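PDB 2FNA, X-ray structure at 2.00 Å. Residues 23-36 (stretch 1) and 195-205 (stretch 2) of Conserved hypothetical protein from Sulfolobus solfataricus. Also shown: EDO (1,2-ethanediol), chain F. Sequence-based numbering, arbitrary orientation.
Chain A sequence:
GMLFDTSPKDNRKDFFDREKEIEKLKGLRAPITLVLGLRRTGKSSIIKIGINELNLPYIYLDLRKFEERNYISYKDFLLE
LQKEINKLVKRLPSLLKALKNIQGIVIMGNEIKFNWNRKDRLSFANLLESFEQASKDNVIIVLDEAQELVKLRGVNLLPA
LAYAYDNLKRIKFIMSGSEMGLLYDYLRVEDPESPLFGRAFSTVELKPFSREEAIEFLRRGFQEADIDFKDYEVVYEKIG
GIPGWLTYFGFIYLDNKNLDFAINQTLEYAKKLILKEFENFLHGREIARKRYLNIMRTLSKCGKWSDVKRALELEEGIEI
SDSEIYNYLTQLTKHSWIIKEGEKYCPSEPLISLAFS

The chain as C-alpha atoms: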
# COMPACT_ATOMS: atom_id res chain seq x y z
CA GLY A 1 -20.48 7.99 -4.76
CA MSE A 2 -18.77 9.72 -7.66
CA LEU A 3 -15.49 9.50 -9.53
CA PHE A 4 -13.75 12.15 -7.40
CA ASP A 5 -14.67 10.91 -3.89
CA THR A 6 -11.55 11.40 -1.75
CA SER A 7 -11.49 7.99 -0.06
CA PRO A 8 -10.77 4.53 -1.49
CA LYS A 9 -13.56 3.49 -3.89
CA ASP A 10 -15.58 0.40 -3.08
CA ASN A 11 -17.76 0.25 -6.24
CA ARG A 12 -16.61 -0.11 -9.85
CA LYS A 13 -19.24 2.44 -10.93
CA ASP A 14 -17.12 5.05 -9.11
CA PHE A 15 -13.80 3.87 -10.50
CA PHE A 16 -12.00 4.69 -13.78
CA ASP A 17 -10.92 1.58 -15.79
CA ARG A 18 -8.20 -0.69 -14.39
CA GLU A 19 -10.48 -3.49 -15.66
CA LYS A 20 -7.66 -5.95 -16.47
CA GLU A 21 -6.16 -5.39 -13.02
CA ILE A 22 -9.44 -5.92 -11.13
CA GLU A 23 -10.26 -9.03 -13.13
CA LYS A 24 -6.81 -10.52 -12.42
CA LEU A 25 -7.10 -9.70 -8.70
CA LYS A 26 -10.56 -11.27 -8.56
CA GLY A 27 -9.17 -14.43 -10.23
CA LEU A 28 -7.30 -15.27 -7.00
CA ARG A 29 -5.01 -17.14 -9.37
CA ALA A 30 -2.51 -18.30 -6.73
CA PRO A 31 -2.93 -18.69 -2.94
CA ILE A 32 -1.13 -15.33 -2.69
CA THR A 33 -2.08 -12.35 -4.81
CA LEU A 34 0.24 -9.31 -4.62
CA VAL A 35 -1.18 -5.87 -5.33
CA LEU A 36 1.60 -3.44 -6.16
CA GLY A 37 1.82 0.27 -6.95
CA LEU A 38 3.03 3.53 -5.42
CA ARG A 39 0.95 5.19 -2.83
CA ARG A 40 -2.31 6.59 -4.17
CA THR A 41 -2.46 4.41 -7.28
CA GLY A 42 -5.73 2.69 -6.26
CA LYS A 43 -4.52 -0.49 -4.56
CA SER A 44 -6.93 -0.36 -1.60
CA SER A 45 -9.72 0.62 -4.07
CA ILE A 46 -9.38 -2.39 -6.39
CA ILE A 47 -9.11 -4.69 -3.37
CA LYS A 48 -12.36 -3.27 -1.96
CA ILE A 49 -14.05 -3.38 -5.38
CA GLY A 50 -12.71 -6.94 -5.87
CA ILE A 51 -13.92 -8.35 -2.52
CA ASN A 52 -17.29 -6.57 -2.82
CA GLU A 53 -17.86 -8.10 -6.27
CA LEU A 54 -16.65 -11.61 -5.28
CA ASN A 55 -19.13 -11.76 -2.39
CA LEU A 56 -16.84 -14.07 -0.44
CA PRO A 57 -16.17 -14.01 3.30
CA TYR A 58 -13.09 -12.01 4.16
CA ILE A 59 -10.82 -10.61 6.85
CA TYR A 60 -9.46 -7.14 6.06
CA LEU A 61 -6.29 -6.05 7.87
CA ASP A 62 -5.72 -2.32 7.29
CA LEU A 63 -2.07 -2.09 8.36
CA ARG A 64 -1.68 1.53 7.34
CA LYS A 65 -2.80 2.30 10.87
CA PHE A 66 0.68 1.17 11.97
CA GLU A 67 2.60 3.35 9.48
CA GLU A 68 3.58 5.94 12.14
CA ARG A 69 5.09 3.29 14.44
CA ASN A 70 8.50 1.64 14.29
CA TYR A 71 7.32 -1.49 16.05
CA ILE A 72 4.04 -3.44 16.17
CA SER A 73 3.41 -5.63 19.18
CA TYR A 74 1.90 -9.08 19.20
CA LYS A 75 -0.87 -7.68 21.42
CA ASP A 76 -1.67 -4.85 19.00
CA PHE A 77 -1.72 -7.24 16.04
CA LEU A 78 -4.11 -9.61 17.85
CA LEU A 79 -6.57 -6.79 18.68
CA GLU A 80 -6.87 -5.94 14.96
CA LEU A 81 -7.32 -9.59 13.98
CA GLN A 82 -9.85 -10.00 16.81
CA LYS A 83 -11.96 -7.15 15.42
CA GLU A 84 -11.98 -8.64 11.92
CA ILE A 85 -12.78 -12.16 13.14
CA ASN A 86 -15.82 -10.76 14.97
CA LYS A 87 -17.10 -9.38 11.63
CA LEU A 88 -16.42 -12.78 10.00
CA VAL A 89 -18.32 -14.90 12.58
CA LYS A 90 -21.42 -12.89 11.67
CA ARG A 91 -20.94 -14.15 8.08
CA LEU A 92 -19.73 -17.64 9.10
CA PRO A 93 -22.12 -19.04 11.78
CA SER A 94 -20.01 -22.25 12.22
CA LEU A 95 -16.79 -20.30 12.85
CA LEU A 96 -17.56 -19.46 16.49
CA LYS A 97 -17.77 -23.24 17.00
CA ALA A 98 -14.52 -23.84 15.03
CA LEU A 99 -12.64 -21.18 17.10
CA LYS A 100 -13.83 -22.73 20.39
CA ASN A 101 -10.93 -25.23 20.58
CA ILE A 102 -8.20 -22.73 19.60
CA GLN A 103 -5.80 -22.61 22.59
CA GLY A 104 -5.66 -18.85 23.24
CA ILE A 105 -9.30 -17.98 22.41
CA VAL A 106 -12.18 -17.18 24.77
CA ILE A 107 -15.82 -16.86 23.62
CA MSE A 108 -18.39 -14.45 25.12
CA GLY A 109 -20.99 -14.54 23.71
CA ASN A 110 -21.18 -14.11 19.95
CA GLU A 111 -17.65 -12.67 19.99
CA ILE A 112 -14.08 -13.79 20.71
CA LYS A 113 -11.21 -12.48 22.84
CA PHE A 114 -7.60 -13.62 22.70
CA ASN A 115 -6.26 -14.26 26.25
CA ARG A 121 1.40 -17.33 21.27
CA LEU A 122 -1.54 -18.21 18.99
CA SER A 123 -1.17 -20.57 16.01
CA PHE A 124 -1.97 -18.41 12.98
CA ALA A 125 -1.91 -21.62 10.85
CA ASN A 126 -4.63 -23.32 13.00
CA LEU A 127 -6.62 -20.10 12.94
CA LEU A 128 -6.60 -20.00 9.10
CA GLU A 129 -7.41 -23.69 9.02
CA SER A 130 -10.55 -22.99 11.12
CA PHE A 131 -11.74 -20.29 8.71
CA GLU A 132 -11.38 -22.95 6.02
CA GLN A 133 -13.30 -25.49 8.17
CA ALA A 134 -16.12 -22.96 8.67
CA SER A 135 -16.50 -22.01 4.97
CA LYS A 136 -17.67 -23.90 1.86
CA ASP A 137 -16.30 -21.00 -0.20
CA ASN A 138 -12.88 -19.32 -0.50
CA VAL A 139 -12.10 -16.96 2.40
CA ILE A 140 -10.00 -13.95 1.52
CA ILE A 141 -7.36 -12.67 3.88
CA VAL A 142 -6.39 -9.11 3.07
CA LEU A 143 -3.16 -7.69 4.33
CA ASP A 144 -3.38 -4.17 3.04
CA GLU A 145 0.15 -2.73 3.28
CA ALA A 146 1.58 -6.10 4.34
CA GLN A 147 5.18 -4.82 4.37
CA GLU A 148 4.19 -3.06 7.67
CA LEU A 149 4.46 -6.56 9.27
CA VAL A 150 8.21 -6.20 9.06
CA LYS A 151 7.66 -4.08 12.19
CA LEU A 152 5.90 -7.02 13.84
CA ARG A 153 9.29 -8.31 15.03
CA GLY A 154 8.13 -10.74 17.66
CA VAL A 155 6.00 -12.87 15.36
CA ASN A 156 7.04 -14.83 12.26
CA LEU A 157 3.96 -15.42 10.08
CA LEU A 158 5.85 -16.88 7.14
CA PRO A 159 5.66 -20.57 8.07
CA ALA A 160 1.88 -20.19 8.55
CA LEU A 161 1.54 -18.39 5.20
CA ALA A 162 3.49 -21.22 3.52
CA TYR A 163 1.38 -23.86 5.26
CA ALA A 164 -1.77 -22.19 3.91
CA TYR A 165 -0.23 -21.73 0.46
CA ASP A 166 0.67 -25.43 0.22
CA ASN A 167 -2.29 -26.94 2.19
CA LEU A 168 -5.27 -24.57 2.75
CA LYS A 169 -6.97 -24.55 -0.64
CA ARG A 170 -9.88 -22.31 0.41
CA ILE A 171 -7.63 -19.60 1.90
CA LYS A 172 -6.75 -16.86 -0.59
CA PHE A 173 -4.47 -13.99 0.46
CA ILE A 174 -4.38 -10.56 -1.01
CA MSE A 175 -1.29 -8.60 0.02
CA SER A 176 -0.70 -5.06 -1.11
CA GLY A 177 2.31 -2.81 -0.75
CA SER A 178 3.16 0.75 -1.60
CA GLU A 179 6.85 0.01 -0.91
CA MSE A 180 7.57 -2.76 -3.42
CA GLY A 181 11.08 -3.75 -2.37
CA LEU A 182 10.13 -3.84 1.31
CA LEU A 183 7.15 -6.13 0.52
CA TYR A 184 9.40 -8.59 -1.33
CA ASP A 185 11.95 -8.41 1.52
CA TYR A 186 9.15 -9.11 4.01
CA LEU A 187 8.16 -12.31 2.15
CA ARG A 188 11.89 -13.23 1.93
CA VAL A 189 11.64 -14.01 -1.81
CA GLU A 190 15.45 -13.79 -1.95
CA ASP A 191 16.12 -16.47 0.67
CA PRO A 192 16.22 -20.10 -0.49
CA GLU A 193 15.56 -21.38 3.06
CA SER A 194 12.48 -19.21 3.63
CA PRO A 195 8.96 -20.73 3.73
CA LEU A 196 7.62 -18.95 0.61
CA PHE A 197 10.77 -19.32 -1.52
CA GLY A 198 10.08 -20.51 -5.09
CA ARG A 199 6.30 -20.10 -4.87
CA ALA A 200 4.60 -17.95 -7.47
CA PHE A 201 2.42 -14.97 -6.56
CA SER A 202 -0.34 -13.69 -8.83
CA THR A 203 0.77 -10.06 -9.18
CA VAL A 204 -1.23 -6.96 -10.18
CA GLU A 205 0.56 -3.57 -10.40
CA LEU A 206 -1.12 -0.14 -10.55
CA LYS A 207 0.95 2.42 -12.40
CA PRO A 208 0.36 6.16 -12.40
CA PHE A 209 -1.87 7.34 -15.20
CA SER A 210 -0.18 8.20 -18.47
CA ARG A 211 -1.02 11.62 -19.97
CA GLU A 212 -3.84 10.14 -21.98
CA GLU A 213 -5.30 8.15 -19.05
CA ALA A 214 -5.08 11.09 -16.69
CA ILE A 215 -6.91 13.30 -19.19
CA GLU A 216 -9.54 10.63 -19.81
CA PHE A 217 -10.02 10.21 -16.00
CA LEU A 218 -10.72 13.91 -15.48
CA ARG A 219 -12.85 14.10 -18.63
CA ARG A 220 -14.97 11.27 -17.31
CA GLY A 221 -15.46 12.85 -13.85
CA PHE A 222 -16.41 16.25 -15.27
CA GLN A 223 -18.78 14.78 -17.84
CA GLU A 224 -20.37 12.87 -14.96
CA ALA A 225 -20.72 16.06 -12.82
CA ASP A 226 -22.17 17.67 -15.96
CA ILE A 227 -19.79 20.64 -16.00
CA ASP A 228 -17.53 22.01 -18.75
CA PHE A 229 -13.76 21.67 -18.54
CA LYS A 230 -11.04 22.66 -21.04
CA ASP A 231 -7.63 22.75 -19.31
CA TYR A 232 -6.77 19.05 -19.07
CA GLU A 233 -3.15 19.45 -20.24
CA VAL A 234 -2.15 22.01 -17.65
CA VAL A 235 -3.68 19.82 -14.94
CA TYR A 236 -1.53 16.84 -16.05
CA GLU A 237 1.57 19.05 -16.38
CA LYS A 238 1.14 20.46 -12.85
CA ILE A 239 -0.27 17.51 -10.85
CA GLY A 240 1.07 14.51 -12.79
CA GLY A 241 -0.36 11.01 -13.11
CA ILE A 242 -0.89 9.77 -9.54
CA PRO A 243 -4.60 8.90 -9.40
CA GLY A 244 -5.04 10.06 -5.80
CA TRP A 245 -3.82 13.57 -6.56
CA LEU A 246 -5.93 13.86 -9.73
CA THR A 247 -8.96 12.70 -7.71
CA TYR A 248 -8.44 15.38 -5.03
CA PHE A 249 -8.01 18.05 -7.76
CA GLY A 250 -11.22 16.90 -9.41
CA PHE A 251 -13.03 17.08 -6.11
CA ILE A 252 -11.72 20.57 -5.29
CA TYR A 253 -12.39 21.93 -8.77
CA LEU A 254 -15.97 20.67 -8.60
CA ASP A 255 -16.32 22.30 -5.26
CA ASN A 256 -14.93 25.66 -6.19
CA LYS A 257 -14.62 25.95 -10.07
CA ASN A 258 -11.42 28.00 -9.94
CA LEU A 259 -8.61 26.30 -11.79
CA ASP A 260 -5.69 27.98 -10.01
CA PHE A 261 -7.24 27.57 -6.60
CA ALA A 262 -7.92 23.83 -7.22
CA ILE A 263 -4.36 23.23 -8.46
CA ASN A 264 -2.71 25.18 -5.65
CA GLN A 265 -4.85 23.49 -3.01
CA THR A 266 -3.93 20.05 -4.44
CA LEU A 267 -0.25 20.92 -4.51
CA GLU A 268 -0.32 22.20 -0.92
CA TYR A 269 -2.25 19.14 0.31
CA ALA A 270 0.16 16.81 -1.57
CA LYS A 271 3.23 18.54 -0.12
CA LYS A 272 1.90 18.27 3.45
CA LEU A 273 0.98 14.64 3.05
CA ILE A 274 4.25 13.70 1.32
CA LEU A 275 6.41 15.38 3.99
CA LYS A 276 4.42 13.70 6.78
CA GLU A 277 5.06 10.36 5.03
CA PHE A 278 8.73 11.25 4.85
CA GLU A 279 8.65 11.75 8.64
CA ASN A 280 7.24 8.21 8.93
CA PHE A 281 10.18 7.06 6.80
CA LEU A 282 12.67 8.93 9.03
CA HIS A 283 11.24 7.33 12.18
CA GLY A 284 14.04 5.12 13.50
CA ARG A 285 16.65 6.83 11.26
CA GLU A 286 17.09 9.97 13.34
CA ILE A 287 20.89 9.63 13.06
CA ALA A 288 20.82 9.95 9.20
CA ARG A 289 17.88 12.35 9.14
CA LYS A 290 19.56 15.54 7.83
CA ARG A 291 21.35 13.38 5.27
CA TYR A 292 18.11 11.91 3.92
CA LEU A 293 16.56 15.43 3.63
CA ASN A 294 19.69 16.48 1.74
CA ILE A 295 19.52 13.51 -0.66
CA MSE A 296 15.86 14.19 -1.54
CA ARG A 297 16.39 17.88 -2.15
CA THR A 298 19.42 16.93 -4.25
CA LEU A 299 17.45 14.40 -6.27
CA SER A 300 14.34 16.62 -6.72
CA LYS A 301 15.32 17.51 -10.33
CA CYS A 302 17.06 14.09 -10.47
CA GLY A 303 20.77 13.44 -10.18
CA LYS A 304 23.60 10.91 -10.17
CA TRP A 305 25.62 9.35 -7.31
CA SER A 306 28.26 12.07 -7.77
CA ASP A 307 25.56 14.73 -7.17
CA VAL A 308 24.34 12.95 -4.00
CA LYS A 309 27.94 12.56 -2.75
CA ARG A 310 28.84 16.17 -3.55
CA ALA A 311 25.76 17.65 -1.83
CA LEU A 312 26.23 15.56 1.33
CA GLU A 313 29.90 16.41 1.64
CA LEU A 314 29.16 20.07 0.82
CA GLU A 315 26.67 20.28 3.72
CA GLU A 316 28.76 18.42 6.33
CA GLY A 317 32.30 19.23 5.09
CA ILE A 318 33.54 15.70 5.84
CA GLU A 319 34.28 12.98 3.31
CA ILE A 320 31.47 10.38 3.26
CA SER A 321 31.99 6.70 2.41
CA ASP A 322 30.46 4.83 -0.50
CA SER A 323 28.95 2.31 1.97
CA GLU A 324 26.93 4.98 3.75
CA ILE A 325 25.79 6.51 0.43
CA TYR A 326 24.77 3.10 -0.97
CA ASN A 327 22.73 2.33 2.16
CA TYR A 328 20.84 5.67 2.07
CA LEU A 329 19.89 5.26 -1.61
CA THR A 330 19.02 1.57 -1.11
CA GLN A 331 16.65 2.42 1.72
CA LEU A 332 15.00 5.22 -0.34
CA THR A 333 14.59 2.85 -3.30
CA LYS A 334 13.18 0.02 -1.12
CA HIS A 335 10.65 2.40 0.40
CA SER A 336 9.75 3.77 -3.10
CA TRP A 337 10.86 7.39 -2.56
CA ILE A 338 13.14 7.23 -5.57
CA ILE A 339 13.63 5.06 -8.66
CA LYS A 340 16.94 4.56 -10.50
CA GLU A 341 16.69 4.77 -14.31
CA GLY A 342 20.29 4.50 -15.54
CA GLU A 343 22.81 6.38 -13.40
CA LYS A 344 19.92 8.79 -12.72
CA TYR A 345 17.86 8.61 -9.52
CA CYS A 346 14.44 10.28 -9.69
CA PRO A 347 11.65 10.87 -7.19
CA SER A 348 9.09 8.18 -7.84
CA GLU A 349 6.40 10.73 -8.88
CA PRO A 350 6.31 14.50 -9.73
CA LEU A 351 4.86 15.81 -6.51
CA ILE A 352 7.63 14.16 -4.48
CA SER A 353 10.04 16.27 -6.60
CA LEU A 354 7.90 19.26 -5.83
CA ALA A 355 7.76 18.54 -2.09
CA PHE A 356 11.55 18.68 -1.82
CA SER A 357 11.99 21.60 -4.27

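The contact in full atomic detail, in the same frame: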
# COMPACT_ATOMS: atom_id res chain seq x y z
N GLU A 23 -9.86 -7.69 -12.74
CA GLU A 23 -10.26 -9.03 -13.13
C GLU A 23 -9.19 -10.04 -12.70
O GLU A 23 -9.50 -11.12 -12.25
CB GLU A 23 -10.50 -9.09 -14.63
CG GLU A 23 -11.10 -10.43 -15.15
N LYS A 24 -7.92 -9.68 -12.88
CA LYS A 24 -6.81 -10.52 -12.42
C LYS A 24 -6.80 -10.73 -10.90
O LYS A 24 -6.63 -11.85 -10.41
CB LYS A 24 -5.47 -9.92 -12.86
CG LYS A 24 -4.25 -10.76 -12.42
CD LYS A 24 -2.99 -10.43 -13.21
CE LYS A 24 -1.87 -11.40 -12.85
NZ LYS A 24 -0.57 -10.97 -13.45
N LEU A 25 -6.94 -9.64 -10.16
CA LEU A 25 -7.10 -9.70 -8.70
C LEU A 25 -8.22 -10.64 -8.26
O LEU A 25 -8.02 -11.52 -7.44
CB LEU A 25 -7.38 -8.31 -8.15
CG LEU A 25 -7.60 -8.16 -6.64
CD1 LEU A 25 -7.34 -6.74 -6.21
CD2 LEU A 25 -8.98 -8.59 -6.19
N LYS A 26 -9.41 -10.44 -8.83
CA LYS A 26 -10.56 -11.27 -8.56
C LYS A 26 -10.38 -12.75 -8.91
O LYS A 26 -11.09 -13.59 -8.36
CB LYS A 26 -11.78 -10.71 -9.33
CG LYS A 26 -12.33 -9.43 -8.72
CD LYS A 26 -13.50 -8.86 -9.54
CE LYS A 26 -14.74 -9.71 -9.45
NZ LYS A 26 -15.68 -9.44 -10.60
N GLY A 27 -9.46 -13.06 -9.84
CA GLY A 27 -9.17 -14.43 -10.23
C GLY A 27 -8.54 -15.26 -9.12
O GLY A 27 -8.63 -16.48 -9.14
N LEU A 28 -7.91 -14.59 -8.15
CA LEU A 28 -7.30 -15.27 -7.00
C LEU A 28 -6.51 -16.48 -7.53
O LEU A 28 -6.70 -17.61 -7.10
CB LEU A 28 -8.39 -15.69 -6.00
CG LEU A 28 -9.23 -14.57 -5.35
CD1 LEU A 28 -10.37 -15.14 -4.51
CD2 LEU A 28 -8.41 -13.64 -4.48
N ARG A 29 -5.64 -16.18 -8.49
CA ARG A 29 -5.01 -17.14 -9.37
C ARG A 29 -3.88 -17.96 -8.73
O ARG A 29 -3.45 -18.95 -9.30
CB ARG A 29 -4.50 -16.40 -10.61
CG ARG A 29 -5.63 -15.90 -11.50
CD ARG A 29 -5.14 -15.08 -12.68
NE ARG A 29 -6.27 -14.43 -13.35
CZ ARG A 29 -6.19 -13.68 -14.44
NH1 ARG A 29 -5.01 -13.44 -15.01
NH2 ARG A 29 -7.29 -13.15 -14.97
N ALA A 30 -3.38 -17.50 -7.59
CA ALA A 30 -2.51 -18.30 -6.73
C ALA A 30 -3.01 -18.08 -5.28
O ALA A 30 -3.81 -17.19 -5.02
CB ALA A 30 -1.08 -17.86 -6.87
N PRO A 31 -2.58 -18.93 -4.35
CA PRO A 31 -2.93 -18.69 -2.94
C PRO A 31 -2.57 -17.30 -2.39
O PRO A 31 -3.21 -16.82 -1.44
CB PRO A 31 -2.18 -19.79 -2.21
CG PRO A 31 -2.12 -20.90 -3.22
CD PRO A 31 -1.86 -20.21 -4.52
N ILE A 32 -1.52 -16.71 -2.97
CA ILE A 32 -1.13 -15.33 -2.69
C ILE A 32 -1.20 -14.46 -3.94
O ILE A 32 -0.62 -14.78 -5.01
CB ILE A 32 0.25 -15.22 -1.99
CG1 ILE A 32 0.18 -15.84 -0.59
CG2 ILE A 32 0.68 -13.74 -1.84
CD1 ILE A 32 1.51 -16.00 0.05
N THR A 33 -1.99 -13.40 -3.81
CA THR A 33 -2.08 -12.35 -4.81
C THR A 33 -1.40 -11.10 -4.22
O THR A 33 -1.71 -10.69 -3.07
CB THR A 33 -3.55 -12.10 -5.21
OG1 THR A 33 -4.07 -13.24 -5.91
CG2 THR A 33 -3.71 -10.83 -6.07
N LEU A 34 -0.43 -10.56 -4.97
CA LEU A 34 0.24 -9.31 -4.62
C LEU A 34 -0.39 -8.17 -5.41
O LEU A 34 -0.62 -8.26 -6.62
CB LEU A 34 1.75 -9.34 -4.89
CG LEU A 34 2.59 -10.33 -4.10
CD1 LEU A 34 4.03 -9.98 -4.35
CD2 LEU A 34 2.28 -10.33 -2.58
N VAL A 35 -0.70 -7.09 -4.70
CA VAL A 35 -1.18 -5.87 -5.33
C VAL A 35 -0.09 -4.83 -5.11
O VAL A 35 0.18 -4.43 -3.97
CB VAL A 35 -2.56 -5.41 -4.78
CG1 VAL A 35 -3.01 -4.13 -5.50
CG2 VAL A 35 -3.64 -6.53 -5.02
N LEU A 36 0.52 -4.40 -6.20
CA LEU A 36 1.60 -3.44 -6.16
C LEU A 36 1.22 -2.08 -6.76
O LEU A 36 0.23 -1.94 -7.47
CB LEU A 36 2.83 -4.01 -6.91
CG LEU A 36 3.25 -5.44 -6.54
CD1 LEU A 36 4.35 -5.95 -7.44
CD2 LEU A 36 3.70 -5.51 -5.10
N PRO A 195 10.18 -19.95 3.97
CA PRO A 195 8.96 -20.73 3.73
C PRO A 195 8.25 -20.49 2.40
O PRO A 195 7.70 -21.42 1.87
CB PRO A 195 8.05 -20.30 4.87
CG PRO A 195 8.98 -19.91 5.95
CD PRO A 195 10.07 -19.19 5.23
N LEU A 196 8.26 -19.26 1.89
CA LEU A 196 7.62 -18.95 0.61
C LEU A 196 8.58 -18.94 -0.59
O LEU A 196 8.14 -18.65 -1.69
CB LEU A 196 6.92 -17.58 0.68
CG LEU A 196 5.77 -17.43 1.68
CD1 LEU A 196 5.21 -16.01 1.65
CD2 LEU A 196 4.67 -18.45 1.37
N PHE A 197 9.84 -19.31 -0.41
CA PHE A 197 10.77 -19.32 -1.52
C PHE A 197 10.28 -20.20 -2.67
O PHE A 197 9.87 -21.33 -2.44
CB PHE A 197 12.15 -19.78 -1.10
CG PHE A 197 13.16 -19.67 -2.21
CD1 PHE A 197 13.72 -18.43 -2.53
CD2 PHE A 197 13.52 -20.78 -2.96
CE1 PHE A 197 14.64 -18.32 -3.57
CE2 PHE A 197 14.45 -20.66 -4.00
CZ PHE A 197 15.01 -19.42 -4.29
N GLY A 198 10.34 -19.69 -3.91
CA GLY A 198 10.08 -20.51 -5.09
C GLY A 198 8.61 -20.66 -5.44
O GLY A 198 8.28 -21.32 -6.43
N ARG A 199 7.74 -20.03 -4.66
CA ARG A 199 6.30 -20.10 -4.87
C ARG A 199 5.82 -18.89 -5.63
O ARG A 199 6.22 -17.79 -5.32
CB ARG A 199 5.60 -20.21 -3.51
CG ARG A 199 5.93 -21.52 -2.85
CD ARG A 199 5.58 -21.56 -1.39
NE ARG A 199 5.73 -22.93 -0.89
CZ ARG A 199 6.90 -23.52 -0.63
NH1 ARG A 199 8.08 -22.90 -0.78
NH2 ARG A 199 6.90 -24.77 -0.19
N ALA A 200 4.98 -19.08 -6.64
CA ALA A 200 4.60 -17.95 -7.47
C ALA A 200 3.43 -17.18 -6.85
O ALA A 200 2.54 -17.77 -6.24
CB ALA A 200 4.30 -18.39 -8.90
N PHE A 201 3.50 -15.85 -6.96
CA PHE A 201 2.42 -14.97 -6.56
C PHE A 201 1.75 -14.41 -7.80
O PHE A 201 2.44 -14.00 -8.73
CB PHE A 201 2.96 -13.81 -5.73
CG PHE A 201 3.82 -14.23 -4.56
CD1 PHE A 201 3.58 -15.42 -3.88
CD2 PHE A 201 4.87 -13.43 -4.12
CE1 PHE A 201 4.36 -15.81 -2.81
CE2 PHE A 201 5.65 -13.80 -3.03
CZ PHE A 201 5.39 -15.00 -2.38
N SER A 202 0.42 -14.41 -7.81
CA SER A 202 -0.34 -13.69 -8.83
C SER A 202 -0.21 -12.21 -8.50
O SER A 202 -0.60 -11.76 -7.39
CB SER A 202 -1.81 -14.09 -8.82
OG SER A 202 -2.54 -13.41 -9.83
N THR A 203 0.35 -11.45 -9.44
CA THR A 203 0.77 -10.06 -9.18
C THR A 203 0.03 -9.09 -10.11
O THR A 203 -0.04 -9.32 -11.34
CB THR A 203 2.29 -9.92 -9.33
OG1 THR A 203 2.93 -10.90 -8.50
CG2 THR A 203 2.79 -8.50 -8.90
N VAL A 204 -0.56 -8.07 -9.50
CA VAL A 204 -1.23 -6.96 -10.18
C VAL A 204 -0.51 -5.66 -9.76
O VAL A 204 -0.27 -5.45 -8.57
CB VAL A 204 -2.68 -6.89 -9.71
CG1 VAL A 204 -3.41 -5.79 -10.40
CG2 VAL A 204 -3.38 -8.23 -9.96
N GLU A 205 -0.10 -4.83 -10.71
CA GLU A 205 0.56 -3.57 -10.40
C GLU A 205 -0.27 -2.38 -10.93
O GLU A 205 -0.66 -2.38 -12.08
CB GLU A 205 1.95 -3.50 -11.00
CG GLU A 205 2.68 -2.22 -10.61
CD GLU A 205 4.09 -2.09 -11.19
OE1 GLU A 205 4.50 -2.94 -12.01
OE2 GLU A 205 4.79 -1.12 -10.79
C1 EDO F . 7.80 -13.48 -8.68
O1 EDO F . 7.65 -12.03 -8.78
C2 EDO F . 6.83 -14.16 -7.72
O2 EDO F . 5.95 -15.01 -8.46
O HOH W 1 -5.01 -13.22 -8.70

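Strands 32-36 and 202-205 lie side by side in parallel register, T33 opposite S202 and L36 opposite E205, and their main-chain polar groups satisfy one another in the alternating pattern of a parallel ladder. S202 N donates to I32 O (3.0 Å) and L34 N to S202 O (2.7 Å); V204 N then donates to L34 O (2.9 Å) and L36 N to V204 O (2.7 Å). The last two bonds are nearly linear, at 173° and 176°, whereas the first two are more bent, at 141° and 148°. The carbonyls of this ladder also receive CA-H...O contacts, the shortest from T33 CA to S202 O at 3.0 Å.

T203 O is left to a side chain: the extended, all-t K24 reaches from the helix so that its NZ donates to T203 O at 2.7 Å. Along the way K24 CG packs 3.6 Å from V204 CG2. Nearby, one water ties helix, loop and both strands together, donating to K24 O (2.7 Å) and T33 OG1 (2.9 Å), accepting from R29 N (3.0 Å), and hydrogen bonding S202 OG (2.7 Å).

Just before the ladder, F201 N donates to 1,2-ethanediol O2 (3.0 Å, 164°). The F201 ring has I32 CG2 over one face, while L34 CD1 approaches F201 CD2 obliquely at 3.6 Å.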